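Local coordinates for protein Glucose/sorbosone dehydrogenases (Escherichia coli K12, PDB 2G8S) that is of unknown function but belongs to the glucose/sorbosone dehydrogenase family of beta-propeller proteins and carries a bound calcium ion, at residues A[22-27]-A[69-74]; A[82-87]-A[100-105]; A[214-219]-A[271-276]. One frame throughout, in Å; residues are numbered along the deposited sequence.

Overall arrangement
The three contacts come in series along the chain of a propeller built from antiparallel sheets, or blades. Contact 2 lies inside one blade, pairing the hairpin strands 82-90 and 96-105. Contact 1 sets strand 68-73 of that same blade against strand 20-25 of the sheet that precedes it in sequence; its centre is about 9 Å from that of contact 2, and the two touch through the pairing of strands 68-73 and 82-90. Contact 3 joins strands 210-216 and 273-279 of two further blades on the opposite side of the chain's centre, about 21 Å from contact 1 and 25 Å from contact 2, centre to centre. Contact 2 thus builds one blade, while contacts 1 and 3 pack successive blades against each other.

Contact 1 of 3, residues A[22-27]-A[69-74]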
ATOM      1  N   ALA A  22       0.610   5.521   6.765  1.00  6.76           N
ATOM      2  CA  ALA A  22       0.110   6.214   5.576  1.00  6.70           C
ATOM      3  C   ALA A  22      -0.250   7.647   5.880  1.00  7.07           C
ATOM      4  O   ALA A  22      -0.426   8.031   7.040  1.00  6.55           O
ATOM      5  CB  ALA A  22      -1.103   5.492   4.998  1.00  7.20           C
ATOM      6  N   LEU A  23      -0.360   8.438   4.818  1.00  7.63           N
ATOM      7  CA  LEU A  23      -0.871   9.793   4.948  1.00  8.48           C
ATOM      8  C   LEU A  23      -1.872  10.125   3.848  1.00  8.19           C
ATOM      9  O   LEU A  23      -1.832   9.541   2.757  1.00  8.61           O
ATOM     10  CB  LEU A  23       0.271  10.810   4.959  1.00  9.54           C
ATOM     11  CG  LEU A  23       1.048  11.051   3.666  1.00 10.75           C
ATOM     12  CD1 LEU A  23       0.350  12.073   2.767  1.00 11.40           C
ATOM     13  CD2 LEU A  23       2.468  11.507   3.971  1.00 12.35           C
ATOM     14  N   ALA A  24      -2.755  11.069   4.149  1.00  8.27           N
ATOM     15  CA  ALA A  24      -3.705  11.585   3.176  1.00  8.72           C
ATOM     16  C   ALA A  24      -3.676  13.093   3.246  1.00  9.17           C
ATOM     17  O   ALA A  24      -3.808  13.665   4.326  1.00  9.57           O
ATOM     18  CB  ALA A  24      -5.110  11.058   3.459  1.00  9.00           C
ATOM     19  N   PHE A  25      -3.499  13.740   2.104  1.00  9.17           N
ATOM     20  CA  PHE A  25      -3.506  15.197   2.051  1.00  9.76           C
ATOM     21  C   PHE A  25      -4.925  15.714   2.091  1.00 10.40           C
ATOM     22  O   PHE A  25      -5.770  15.265   1.314  1.00 10.95           O
ATOM     23  CB  PHE A  25      -2.847  15.702   0.762  1.00  9.76           C
ATOM     24  CG  PHE A  25      -1.435  15.246   0.583  1.00  9.26           C
ATOM     25  CD1 PHE A  25      -0.403  15.806   1.332  1.00  9.75           C
ATOM     26  CD2 PHE A  25      -1.132  14.264  -0.353  1.00  9.33           C
ATOM     27  CE1 PHE A  25       0.924  15.381   1.157  1.00  8.19           C
ATOM     28  CE2 PHE A  25       0.186  13.832  -0.533  1.00 10.09           C
ATOM     29  CZ  PHE A  25       1.209  14.390   0.231  1.00  9.66           C
ATOM     30  N   LEU A  26      -5.185  16.657   2.991  1.00 10.79           N
ATOM     31  CA  LEU A  26      -6.485  17.313   3.035  1.00 11.79           C
ATOM     32  C   LEU A  26      -6.493  18.482   2.059  1.00 13.18           C
ATOM     33  O   LEU A  26      -5.476  19.154   1.900  1.00 13.47           O
ATOM     34  CB  LEU A  26      -6.794  17.803   4.450  1.00 11.03           C
ATOM     35  CG  LEU A  26      -6.930  16.693   5.494  1.00 11.16           C
ATOM     36  CD1 LEU A  26      -7.027  17.306   6.889  1.00 12.42           C
ATOM     37  CD2 LEU A  26      -8.132  15.805   5.178  1.00 12.61           C
ATOM     38  N   PRO A  27      -7.641  18.729   1.404  1.00 14.48           N
ATOM     39  CA  PRO A  27      -7.695  19.819   0.422  1.00 16.06           C
ATOM     40  C   PRO A  27      -7.574  21.203   1.054  1.00 17.36           C
ATOM     41  O   PRO A  27      -7.651  21.348   2.282  1.00 16.93           O
ATOM     42  CB  PRO A  27      -9.077  19.651  -0.219  1.00 16.43           C
ATOM     43  CG  PRO A  27      -9.886  18.907   0.779  1.00 16.19           C
ATOM     44  CD  PRO A  27      -8.928  18.019   1.524  1.00 14.96           C
ATOM     45  N   LEU A  69      -3.769   0.722   9.176  1.00  6.04           N
ATOM     46  CA  LEU A  69      -2.967   0.719   7.957  1.00  5.97           C
ATOM     47  C   LEU A  69      -3.251   1.944   7.083  1.00  5.78           C
ATOM     48  O   LEU A  69      -2.765   3.027   7.397  1.00  6.28           O
ATOM     49  CB  LEU A  69      -3.103  -0.622   7.216  1.00  5.75           C
ATOM     50  CG  LEU A  69      -2.716  -1.846   8.081  1.00  6.52           C
ATOM     51  CD1 LEU A  69      -3.085  -3.136   7.355  1.00  8.14           C
ATOM     52  CD2 LEU A  69      -1.246  -1.844   8.513  1.00  7.76           C
ATOM     53  N   ASP A  70      -4.018   1.801   6.006  1.00  5.53           N
ATOM     54  CA  ASP A  70      -4.145   2.921   5.067  1.00  5.43           C
ATOM     55  C   ASP A  70      -5.186   3.943   5.491  1.00  5.74           C
ATOM     56  O   ASP A  70      -6.146   3.616   6.189  1.00  6.17           O
ATOM     57  CB  ASP A  70      -4.456   2.425   3.652  1.00  5.10           C
ATOM     58  CG  ASP A  70      -3.743   3.239   2.576  1.00  5.74           C
ATOM     59  OD1 ASP A  70      -3.172   4.305   2.897  1.00  6.40           O
ATOM     60  OD2 ASP A  70      -3.740   2.791   1.412  1.00  6.30           O
ATOM     61  N   VAL A  71      -4.987   5.188   5.055  1.00  5.58           N
ATOM     62  CA  VAL A  71      -6.025   6.203   5.126  1.00  6.26           C
ATOM     63  C   VAL A  71      -6.078   6.868   3.758  1.00  6.67           C
ATOM     64  O   VAL A  71      -5.051   7.326   3.256  1.00  7.22           O
ATOM     65  CB  VAL A  71      -5.762   7.252   6.244  1.00  6.47           C
ATOM     66  CG1 VAL A  71      -4.375   7.898   6.126  1.00  6.93           C
ATOM     67  CG2 VAL A  71      -6.840   8.320   6.223  1.00  6.61           C
ATOM     68  N   VAL A  72      -7.263   6.887   3.151  1.00  7.22           N
ATOM     69  CA  VAL A  72      -7.431   7.445   1.806  1.00  7.49           C
ATOM     70  C   VAL A  72      -8.740   8.226   1.738  1.00  7.64           C
ATOM     71  O   VAL A  72      -9.765   7.750   2.211  1.00  8.04           O
ATOM     72  CB  VAL A  72      -7.421   6.324   0.708  1.00  7.74           C
ATOM     73  CG1 VAL A  72      -7.587   6.923  -0.690  1.00  8.53           C
ATOM     74  CG2 VAL A  72      -6.145   5.481   0.790  1.00  8.79           C
ATOM     75  N   LEU A  73      -8.713   9.414   1.142  1.00  8.32           N
ATOM     76  CA  LEU A  73      -9.942  10.187   0.970  1.00  8.70           C
ATOM     77  C   LEU A  73     -10.755   9.609  -0.177  1.00  8.73           C
ATOM     78  O   LEU A  73     -10.186   9.182  -1.185  1.00  9.31           O
ATOM     79  CB  LEU A  73      -9.632  11.658   0.684  1.00  9.52           C
ATOM     80  CG  LEU A  73      -8.651  12.419   1.567  1.00 11.49           C
ATOM     81  CD1 LEU A  73      -8.787  13.893   1.242  1.00 13.49           C
ATOM     82  CD2 LEU A  73      -8.885  12.189   3.041  1.00 12.63           C
ATOM     83  N   ALA A  74     -12.081   9.580  -0.035  1.00  8.78           N
ATOM     84  CA  ALA A  74     -12.944   9.186  -1.154  1.00  9.03           C
ATOM     85  C   ALA A  74     -12.773  10.187  -2.304  1.00  9.67           C
ATOM     86  O   ALA A  74     -12.433  11.351  -2.067  1.00  9.88           O
ATOM     87  CB  ALA A  74     -14.401   9.130  -0.709  1.00  9.13           C
TER
HETATM   88  O   HOH W   1      -3.767   8.373   1.272  1.00 11.52           O
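Val-71 O and Leu-23 O share one water, which donates to Val-71 O at 2.6 Å and to Leu-23 O at 2.7 Å. No direct hydrogen bond crosses between the segments; the water bridges two acceptors that could not bond each other. Strands 22-25 and 69-73 run only 9° from parallel, their axes 5.8 Å apart at closest.

The methyls of Ala-22 and Ala-24 point at the partner strand, and CG1 of Val-71 sits between them, 4.2 Å from each CB. A chi1 of 54° puts this branch between backbone N and carbonyl carbon, where it meets the backbone at Ala-22 O and Leu-23 C. Further on, Leu-73 spreads its two tips: CD1 lies 3.3 Å from Phe-25 O and also meets Pro-27, while CD2 is 4.0 Å from Ala-24 CB and beside Leu-26.

Asp-70 brings OD1 to 3.2 Å from Ala-22 CB, and the same oxygen accepts a weak bond from Val-71 N. Its OD2 forms a salt bridge with Arg-134 and accepts from Leu-135 N. Leu-69 and Asp-70 form a classic beta bulge opposite Ser-86.

Apolar side chains, a bridging water and a buried carboxylate held by other residues thus join two sheets whose facing strands share no backbone bonds, as between neighbouring propeller blades.

Contact 2 of 3, residues A[82-87]-A[100-105]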
ATOM      1  N   ARG A  82     -15.933  11.793   2.986  1.00  8.46           N
ATOM      2  CA  ARG A  82     -15.728  10.389   3.301  1.00  8.45           C
ATOM      3  C   ARG A  82     -14.251  10.026   3.283  1.00  8.51           C
ATOM      4  O   ARG A  82     -13.524  10.369   2.344  1.00  8.24           O
ATOM      5  CB  ARG A  82     -16.525   9.516   2.339  1.00  9.09           C
ATOM      6  CG  ARG A  82     -16.376   8.029   2.597  1.00  9.57           C
ATOM      7  CD  ARG A  82     -17.168   7.250   1.584  1.00 10.91           C
ATOM      8  NE  ARG A  82     -18.611   7.386   1.792  1.00 11.56           N
ATOM      9  CZ  ARG A  82     -19.536   6.806   1.033  1.00 12.58           C
ATOM     10  NH1 ARG A  82     -19.174   6.071  -0.012  1.00 12.68           N
ATOM     11  NH2 ARG A  82     -20.825   6.979   1.311  1.00 15.43           N
ATOM     12  N   ILE A  83     -13.810   9.340   4.339  1.00  7.83           N
ATOM     13  CA  ILE A  83     -12.457   8.796   4.385  1.00  8.54           C
ATOM     14  C   ILE A  83     -12.519   7.294   4.617  1.00  7.73           C
ATOM     15  O   ILE A  83     -13.396   6.804   5.334  1.00  7.76           O
ATOM     16  CB  ILE A  83     -11.531   9.511   5.409  1.00  9.36           C
ATOM     17  CG1 ILE A  83     -11.896   9.179   6.851  1.00 10.83           C
ATOM     18  CG2 ILE A  83     -11.507  11.014   5.158  1.00 10.70           C
ATOM     19  CD1 ILE A  83     -10.748   9.459   7.836  1.00 10.50           C
ATOM     20  N   TRP A  84     -11.622   6.581   3.945  1.00  6.54           N
ATOM     21  CA  TRP A  84     -11.528   5.131   4.039  1.00  6.20           C
ATOM     22  C   TRP A  84     -10.311   4.733   4.859  1.00  6.17           C
ATOM     23  O   TRP A  84      -9.252   5.366   4.760  1.00  6.84           O
ATOM     24  CB  TRP A  84     -11.411   4.520   2.636  1.00  6.32           C
ATOM     25  CG  TRP A  84     -12.677   4.562   1.829  1.00  6.53           C
ATOM     26  CD1 TRP A  84     -13.286   5.667   1.283  1.00  6.68           C
ATOM     27  CD2 TRP A  84     -13.496   3.440   1.481  1.00  5.79           C
ATOM     28  NE1 TRP A  84     -14.437   5.296   0.615  1.00  7.26           N
ATOM     29  CE2 TRP A  84     -14.588   3.933   0.719  1.00  6.98           C
ATOM     30  CE3 TRP A  84     -13.411   2.060   1.731  1.00  6.60           C
ATOM     31  CZ2 TRP A  84     -15.582   3.084   0.196  1.00  6.81           C
ATOM     32  CZ3 TRP A  84     -14.400   1.221   1.227  1.00  7.55           C
ATOM     33  CH2 TRP A  84     -15.469   1.735   0.465  1.00  7.08           C
ATOM     34  N   LEU A  85     -10.457   3.680   5.662  1.00  5.73           N
ATOM     35  CA  LEU A  85      -9.342   3.138   6.443  1.00  5.80           C
ATOM     36  C   LEU A  85      -9.252   1.631   6.243  1.00  5.76           C
ATOM     37  O   LEU A  85     -10.275   0.952   6.067  1.00  6.32           O
ATOM     38  CB  LEU A  85      -9.516   3.406   7.946  1.00  6.07           C
ATOM     39  CG  LEU A  85      -9.645   4.860   8.419  1.00  6.58           C
ATOM     40  CD1 LEU A  85     -10.071   4.947   9.886  1.00  7.64           C
ATOM     41  CD2 LEU A  85      -8.319   5.601   8.218  1.00  8.46           C
ATOM     42  N   SER A  86      -8.028   1.110   6.270  1.00  5.67           N
ATOM     43  CA  SER A  86      -7.838  -0.327   6.359  1.00  5.49           C
ATOM     44  C   SER A  86      -7.063  -0.658   7.628  1.00  5.61           C
ATOM     45  O   SER A  86      -6.326   0.168   8.157  1.00  6.07           O
ATOM     46  CB  SER A  86      -7.104  -0.866   5.128  1.00  5.16           C
ATOM     47  OG  SER A  86      -5.775  -0.371   5.051  1.00  5.51           O
ATOM     48  N   TYR A  87      -7.245  -1.874   8.122  1.00  5.60           N
ATOM     49  CA  TYR A  87      -6.658  -2.266   9.401  1.00  6.02           C
ATOM     50  C   TYR A  87      -6.677  -3.780   9.518  1.00  6.63           C
ATOM     51  O   TYR A  87      -7.377  -4.443   8.765  1.00  6.54           O
ATOM     52  CB  TYR A  87      -7.432  -1.619  10.572  1.00  6.44           C
ATOM     53  CG  TYR A  87      -8.905  -1.990  10.665  1.00  6.51           C
ATOM     54  CD1 TYR A  87      -9.344  -2.920  11.612  1.00  7.28           C
ATOM     55  CD2 TYR A  87      -9.867  -1.384   9.838  1.00  7.21           C
ATOM     56  CE1 TYR A  87     -10.694  -3.264  11.716  1.00  6.52           C
ATOM     57  CE2 TYR A  87     -11.229  -1.725   9.941  1.00  7.90           C
ATOM     58  CZ  TYR A  87     -11.624  -2.671  10.878  1.00  7.56           C
ATOM     59  OH  TYR A  87     -12.952  -3.019  11.002  1.00  9.35           O
ATOM     60  N   VAL A 100     -11.627  -3.323   5.844  1.00  5.19           N
ATOM     61  CA  VAL A 100     -11.670  -2.050   5.125  1.00  5.11           C
ATOM     62  C   VAL A 100     -13.024  -1.403   5.347  1.00  5.83           C
ATOM     63  O   VAL A 100     -14.059  -2.061   5.214  1.00  6.57           O
ATOM     64  CB  VAL A 100     -11.452  -2.260   3.607  1.00  4.81           C
ATOM     65  CG1 VAL A 100     -11.571  -0.933   2.838  1.00  5.31           C
ATOM     66  CG2 VAL A 100     -10.088  -2.914   3.336  1.00  4.94           C
ATOM     67  N   GLY A 101     -13.009  -0.117   5.679  1.00  5.49           N
ATOM     68  CA  GLY A 101     -14.264   0.604   5.900  1.00  6.01           C
ATOM     69  C   GLY A 101     -14.122   2.086   5.654  1.00  6.09           C
ATOM     70  O   GLY A 101     -13.050   2.569   5.286  1.00  6.08           O
ATOM     71  N   TYR A 102     -15.213   2.809   5.871  1.00  6.37           N
ATOM     72  CA  TYR A 102     -15.196   4.251   5.701  1.00  6.65           C
ATOM     73  C   TYR A 102     -16.095   4.950   6.701  1.00  7.10           C
ATOM     74  O   TYR A 102     -17.025   4.348   7.238  1.00  7.04           O
ATOM     75  CB  TYR A 102     -15.594   4.657   4.279  1.00  7.31           C
ATOM     76  CG  TYR A 102     -17.029   4.358   3.887  1.00  7.49           C
ATOM     77  CD1 TYR A 102     -18.081   5.202   4.258  1.00  7.52           C
ATOM     78  CD2 TYR A 102     -17.329   3.248   3.110  1.00  8.23           C
ATOM     79  CE1 TYR A 102     -19.406   4.924   3.863  1.00  8.67           C
ATOM     80  CE2 TYR A 102     -18.648   2.961   2.713  1.00  9.24           C
ATOM     81  CZ  TYR A 102     -19.677   3.805   3.099  1.00  9.38           C
ATOM     82  OH  TYR A 102     -20.973   3.530   2.721  1.00 11.12           O
ATOM     83  N   GLY A 103     -15.788   6.216   6.946  1.00  7.27           N
ATOM     84  CA  GLY A 103     -16.637   7.088   7.750  1.00  7.40           C
ATOM     85  C   GLY A 103     -16.512   8.496   7.226  1.00  7.60           C
ATOM     86  O   GLY A 103     -15.853   8.722   6.212  1.00  8.38           O
ATOM     87  N   ARG A 104     -17.135   9.440   7.920  1.00  7.40           N
ATOM     88  CA  ARG A 104     -17.116  10.828   7.480  1.00  7.90           C
ATOM     89  C   ARG A 104     -16.211  11.643   8.381  1.00  8.01           C
ATOM     90  O   ARG A 104     -16.350  11.614   9.601  1.00  8.57           O
ATOM     91  CB  ARG A 104     -18.536  11.414   7.476  1.00  7.75           C
ATOM     92  CG  ARG A 104     -18.626  12.782   6.809  1.00  9.09           C
ATOM     93  CD  ARG A 104     -20.010  13.405   6.947  1.00  9.48           C
ATOM     94  NE  ARG A 104     -20.101  14.707   6.267  1.00 12.22           N
ATOM     95  CZ  ARG A 104     -19.795  15.874   6.829  1.00 12.33           C
ATOM     96  NH1 ARG A 104     -19.362  15.927   8.086  1.00 12.46           N
ATOM     97  NH2 ARG A 104     -19.912  17.005   6.129  1.00 13.94           N
ATOM     98  N   LEU A 105     -15.272  12.375   7.786  1.00  7.88           N
ATOM     99  CA  LEU A 105     -14.394  13.243   8.560  1.00  9.05           C
ATOM    100  C   LEU A 105     -15.126  14.536   8.922  1.00  9.35           C
ATOM    101  O   LEU A 105     -15.626  15.246   8.039  1.00  9.53           O
ATOM    102  CB  LEU A 105     -13.125  13.550   7.755  1.00  7.98           C
ATOM    103  CG  LEU A 105     -12.006  14.342   8.449  1.00  9.22           C
ATOM    104  CD1 LEU A 105     -11.410  13.605   9.641  1.00 10.12           C
ATOM    105  CD2 LEU A 105     -10.927  14.730   7.448  1.00  9.89           C
TER
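Ile-83 and Gly-103 exchange two backbone hydrogen bonds, Ile-83 N to Gly-103 O at 2.8 Å and Gly-103 N to Ile-83 O at 2.9 Å. Leu-85 and Gly-101 repeat the pattern, with Leu-85 N to Gly-101 O at 2.8 Å and Gly-101 N to Leu-85 O at 3.0 Å. These are the hydrogen-bonded pairs of a twisted antiparallel hairpin whose strand directions differ by 146°. Arg-82 with Arg-104, Trp-84 with Tyr-102 and Ser-86 with Val-100 are the non-hydrogen-bonded pairs, and all six side chains leave from one face. The backbones of Arg-82, Trp-84 and Ser-86 bond instead to Ala-74, Val-72 and Leu-69/Asp-70 of the neighbouring segment.

On that face Tyr-102 is the hub. Its CB lies over the five-membered ring of Trp-84, 3.6 Å from the centroid. A chi1 of 66° sets the Tyr-102 ring between backbone N and carbonyl carbon, with CD2 beside Trp-84 CZ2 and the two rings oblique. Arg-82, bent at chi3, lays its guanidinium flat over a face of the Tyr-102 ring, planes 23° apart, in a cation-pi stack with CZ 3.9 Å from the centroid. Val-100 CG1 meets the edge of the indole, 3.7 Å from Trp-84 CE3.

The polar ends find partners beyond the hairpin: Arg-82 NH1 bonds Gln-172 OE1, Tyr-102 OH bonds Arg-116 NH1 and Tyr-87 OH bonds Thr-117 OG1. Ser-86 OG is used twice, toward Gly-133 O and as acceptor from Asp-70 N.

Within the blade, strand 82-90 is flanked by strands 68-73 and 96-105, with strand 115-120 pairing on the far side of the latter. Trp-84 and Val-100 also touch strand 142-147 of the following sheet, and Ile-83 and Leu-85 pack on strand 68-73.

Contact 3 of 3, residues A[214-219]-A[271-276]; sequences NEHGPR and PAVSGM. With EDO (1,2-ethanediol), chain E.
Asn-214 to His-216 run roughly against Val-273 to Met-276, at 157° with axes 6.5 Å apart at closest, too widely spaced for backbone pairing, and side chains make the bonds instead. The amide of Asn-214 makes a nearly straight one: ND2 donates to Ser-274 O at 2.8 Å with an N-H...O angle of 176°, the acceptor lying in the amide plane and the donor in the carbonyl plane. A chi1 of 73° turns CG between backbone N and carbonyl carbon and carries the amide alongside Val-273, whose CG2 is 3.5 Å from Asn-214 OD1. That oxygen accepts from Gly-201 N, so both ends of the amide are held and its rotation is fixed.

His-216 presents the NE2 edge of its ring. NE2 makes a short but bent, weak hydrogen bond to Val-273 O at 2.6 Å, the oxygen sitting at the ring edge, while Ala-272 CB lies over one face, 4.2 Å from the ring centroid. Asp-222 OD2 accepts from Val-273 N, at the start of the partner strand.

Glu-215 points away from that strand. Its OE1 accepts hydrogen bonds from O1 of a 1,2-ethanediol, 2.7 Å away and probably from the crystallisation liquor, and from the backbone N of Arg-197.

The glutamate side chain lies about 5 Å from the bound calcium ion, and its backbone pairs with Glu-223, which with Tyr-233 belongs to the metal site. The arrangement is that of two successive propeller blades meeting through side-chain-to-backbone bonds, here beside a calcium site.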
ATOM      1  N   ASN A 214       3.406  -2.945  -5.882  1.00  5.04           N
ATOM      2  CA  ASN A 214       4.633  -3.646  -5.548  1.00  4.87           C
ATOM      3  C   ASN A 214       4.403  -4.651  -4.434  1.00  5.31           C
ATOM      4  O   ASN A 214       3.364  -4.632  -3.753  1.00  5.38           O
ATOM      5  CB  ASN A 214       5.800  -2.674  -5.252  1.00  4.96           C
ATOM      6  CG  ASN A 214       5.660  -1.958  -3.919  1.00  4.53           C
ATOM      7  OD1 ASN A 214       5.219  -2.533  -2.919  1.00  6.08           O
ATOM      8  ND2 ASN A 214       6.092  -0.708  -3.889  1.00  5.57           N
ATOM      9  N   GLU A 215       5.354  -5.558  -4.277  1.00  5.71           N
ATOM     10  CA  GLU A 215       5.216  -6.593  -3.257  1.00  6.71           C
ATOM     11  C   GLU A 215       6.550  -7.083  -2.739  1.00  6.35           C
ATOM     12  O   GLU A 215       7.558  -7.063  -3.462  1.00  6.56           O
ATOM     13  CB  GLU A 215       4.354  -7.772  -3.736  1.00  8.16           C
ATOM     14  CG  GLU A 215       4.803  -8.447  -4.995  1.00  9.29           C
ATOM     15  CD  GLU A 215       3.835  -9.557  -5.404  1.00  8.54           C
ATOM     16  OE1 GLU A 215       3.777 -10.568  -4.675  1.00 10.13           O
ATOM     17  OE2 GLU A 215       3.143  -9.406  -6.441  1.00  9.21           O
ATOM     18  N   HIS A 216       6.547  -7.520  -1.481  1.00  6.02           N
ATOM     19  CA  HIS A 216       7.722  -8.139  -0.892  1.00  6.28           C
ATOM     20  C   HIS A 216       7.868  -9.574  -1.352  1.00  6.32           C
ATOM     21  O   HIS A 216       6.917 -10.359  -1.295  1.00  6.16           O
ATOM     22  CB  HIS A 216       7.620  -8.160   0.630  1.00  6.15           C
ATOM     23  CG  HIS A 216       7.766  -6.818   1.261  1.00  6.38           C
ATOM     24  ND1 HIS A 216       7.622  -6.615   2.617  1.00  8.10           N
ATOM     25  CD2 HIS A 216       8.021  -5.604   0.722  1.00  5.72           C
ATOM     26  CE1 HIS A 216       7.798  -5.333   2.887  1.00  7.73           C
ATOM     27  NE2 HIS A 216       8.042  -4.700   1.753  1.00  6.46           N
ATOM     28  N   GLY A 217       9.077  -9.918  -1.776  1.00  6.83           N
ATOM     29  CA  GLY A 217       9.454 -11.311  -1.958  1.00  7.11           C
ATOM     30  C   GLY A 217       9.949 -11.864  -0.631  1.00  8.03           C
ATOM     31  O   GLY A 217      10.037 -11.125   0.356  1.00  8.42           O
ATOM     32  N   PRO A 218      10.240 -13.174  -0.593  1.00  8.36           N
ATOM     33  CA  PRO A 218      10.809 -13.844   0.581  1.00  9.39           C
ATOM     34  C   PRO A 218      12.278 -13.421   0.729  1.00  9.59           C
ATOM     35  O   PRO A 218      12.541 -12.255   1.036  1.00 10.64           O
ATOM     36  CB  PRO A 218      10.620 -15.330   0.257  1.00  9.43           C
ATOM     37  CG  PRO A 218      10.632 -15.395  -1.267  1.00  9.09           C
ATOM     38  CD  PRO A 218       9.980 -14.103  -1.712  1.00  8.24           C
ATOM     39  N   ARG A 219      13.228 -14.326   0.514  1.00 10.08           N
ATOM     40  CA  ARG A 219      14.626 -13.926   0.450  0.90 10.35           C
ATOM     41  C   ARG A 219      14.887 -13.493  -0.991  1.00  9.98           C
ATOM     42  O   ARG A 219      15.149 -14.322  -1.877  1.00 10.15           O
ATOM     43  CB  ARG A 219      15.545 -15.071   0.885  0.90 10.87           C
ATOM     44  CG  ARG A 219      17.035 -14.736   0.815  0.90 12.07           C
ATOM     45  CD  ARG A 219      17.854 -15.778   1.553  0.90 13.54           C
ATOM     46  NE  ARG A 219      19.288 -15.634   1.302  0.90 15.74           N
ATOM     47  CZ  ARG A 219      20.226 -16.343   1.928  0.90 15.83           C
ATOM     48  NH1 ARG A 219      19.886 -17.246   2.846  0.90 15.59           N
ATOM     49  NH2 ARG A 219      21.506 -16.148   1.636  0.90 16.77           N
ATOM     50  N   PRO A 271      14.835  -4.806  -1.532  1.00  8.83           N
ATOM     51  CA  PRO A 271      14.836  -3.582  -0.728  1.00  7.84           C
ATOM     52  C   PRO A 271      13.795  -3.608   0.398  1.00  7.22           C
ATOM     53  O   PRO A 271      13.877  -2.786   1.319  1.00  7.32           O
ATOM     54  CB  PRO A 271      14.434  -2.498  -1.741  1.00  7.85           C
ATOM     55  CG  PRO A 271      14.596  -3.119  -3.101  1.00  8.74           C
ATOM     56  CD  PRO A 271      14.312  -4.567  -2.890  1.00  8.48           C
ATOM     57  N   ALA A 272      12.846  -4.551   0.308  1.00  6.58           N
ATOM     58  CA  ALA A 272      11.589  -4.560   1.077  1.00  6.43           C
ATOM     59  C   ALA A 272      10.809  -3.294   0.731  1.00  6.27           C
ATOM     60  O   ALA A 272      10.605  -2.382   1.553  1.00  6.31           O
ATOM     61  CB  ALA A 272      11.829  -4.712   2.593  1.00  6.29           C
ATOM     62  N   VAL A 273      10.385  -3.270  -0.531  1.00  5.74           N
ATOM     63  CA  VAL A 273       9.723  -2.117  -1.128  1.00  5.82           C
ATOM     64  C   VAL A 273       8.445  -1.759  -0.375  1.00  6.03           C
ATOM     65  O   VAL A 273       7.738  -2.641   0.132  1.00  6.35           O
ATOM     66  CB  VAL A 273       9.407  -2.362  -2.631  1.00  5.86           C
ATOM     67  CG1 VAL A 273      10.703  -2.438  -3.440  1.00  7.20           C
ATOM     68  CG2 VAL A 273       8.565  -3.629  -2.835  1.00  6.84           C
ATOM     69  N   SER A 274       8.155  -0.464  -0.303  1.00  5.52           N
ATOM     70  CA  SER A 274       7.003   0.006   0.463  1.00  5.59           C
ATOM     71  C   SER A 274       6.173   1.025  -0.348  1.00  5.87           C
ATOM     72  O   SER A 274       5.954   0.832  -1.538  1.00  6.92           O
ATOM     73  CB  SER A 274       7.460   0.539   1.823  1.00  5.70           C
ATOM     74  OG  SER A 274       8.352   1.622   1.649  1.00  6.33           O
ATOM     75  N   GLY A 275       5.687   2.080   0.282  1.00  6.47           N
ATOM     76  CA  GLY A 275       4.870   3.060  -0.427  1.00  6.45           C
ATOM     77  C   GLY A 275       5.559   3.628  -1.654  1.00  6.74           C
ATOM     78  O   GLY A 275       6.780   3.840  -1.630  1.00  6.92           O
HETATM   79  N   MSE A 276       4.772   3.865  -2.709  1.00  7.03           N
HETATM   80  CA  MSE A 276       5.244   4.333  -4.026  0.70  8.02           C
HETATM   81  C   MSE A 276       4.490   5.569  -4.475  1.00  7.28           C
HETATM   82  O   MSE A 276       3.290   5.691  -4.205  1.00  7.54           O
HETATM   83  CB  MSE A 276       4.915   3.318  -5.110  0.70  8.71           C
HETATM   84  CG  MSE A 276       5.454   1.972  -4.967  0.70 10.80           C
HETATM   85 SE   MSE A 276       5.347   1.320  -6.701  0.45 10.29          SE
HETATM   86  CE  MSE A 276       3.465   0.926  -6.878  0.70  8.27           C
TER
HETATM   87  C1  EDO E3002       6.532 -12.025  -4.763  1.00 10.05           C
HETATM   88  O1  EDO E3002       5.329 -12.685  -5.198  1.00  9.94           O
HETATM   89  C2  EDO E3002       7.598 -13.084  -4.486  1.00 10.27           C
HETATM   90  O2  EDO E3002       7.738 -13.925  -5.628  1.00  7.84           O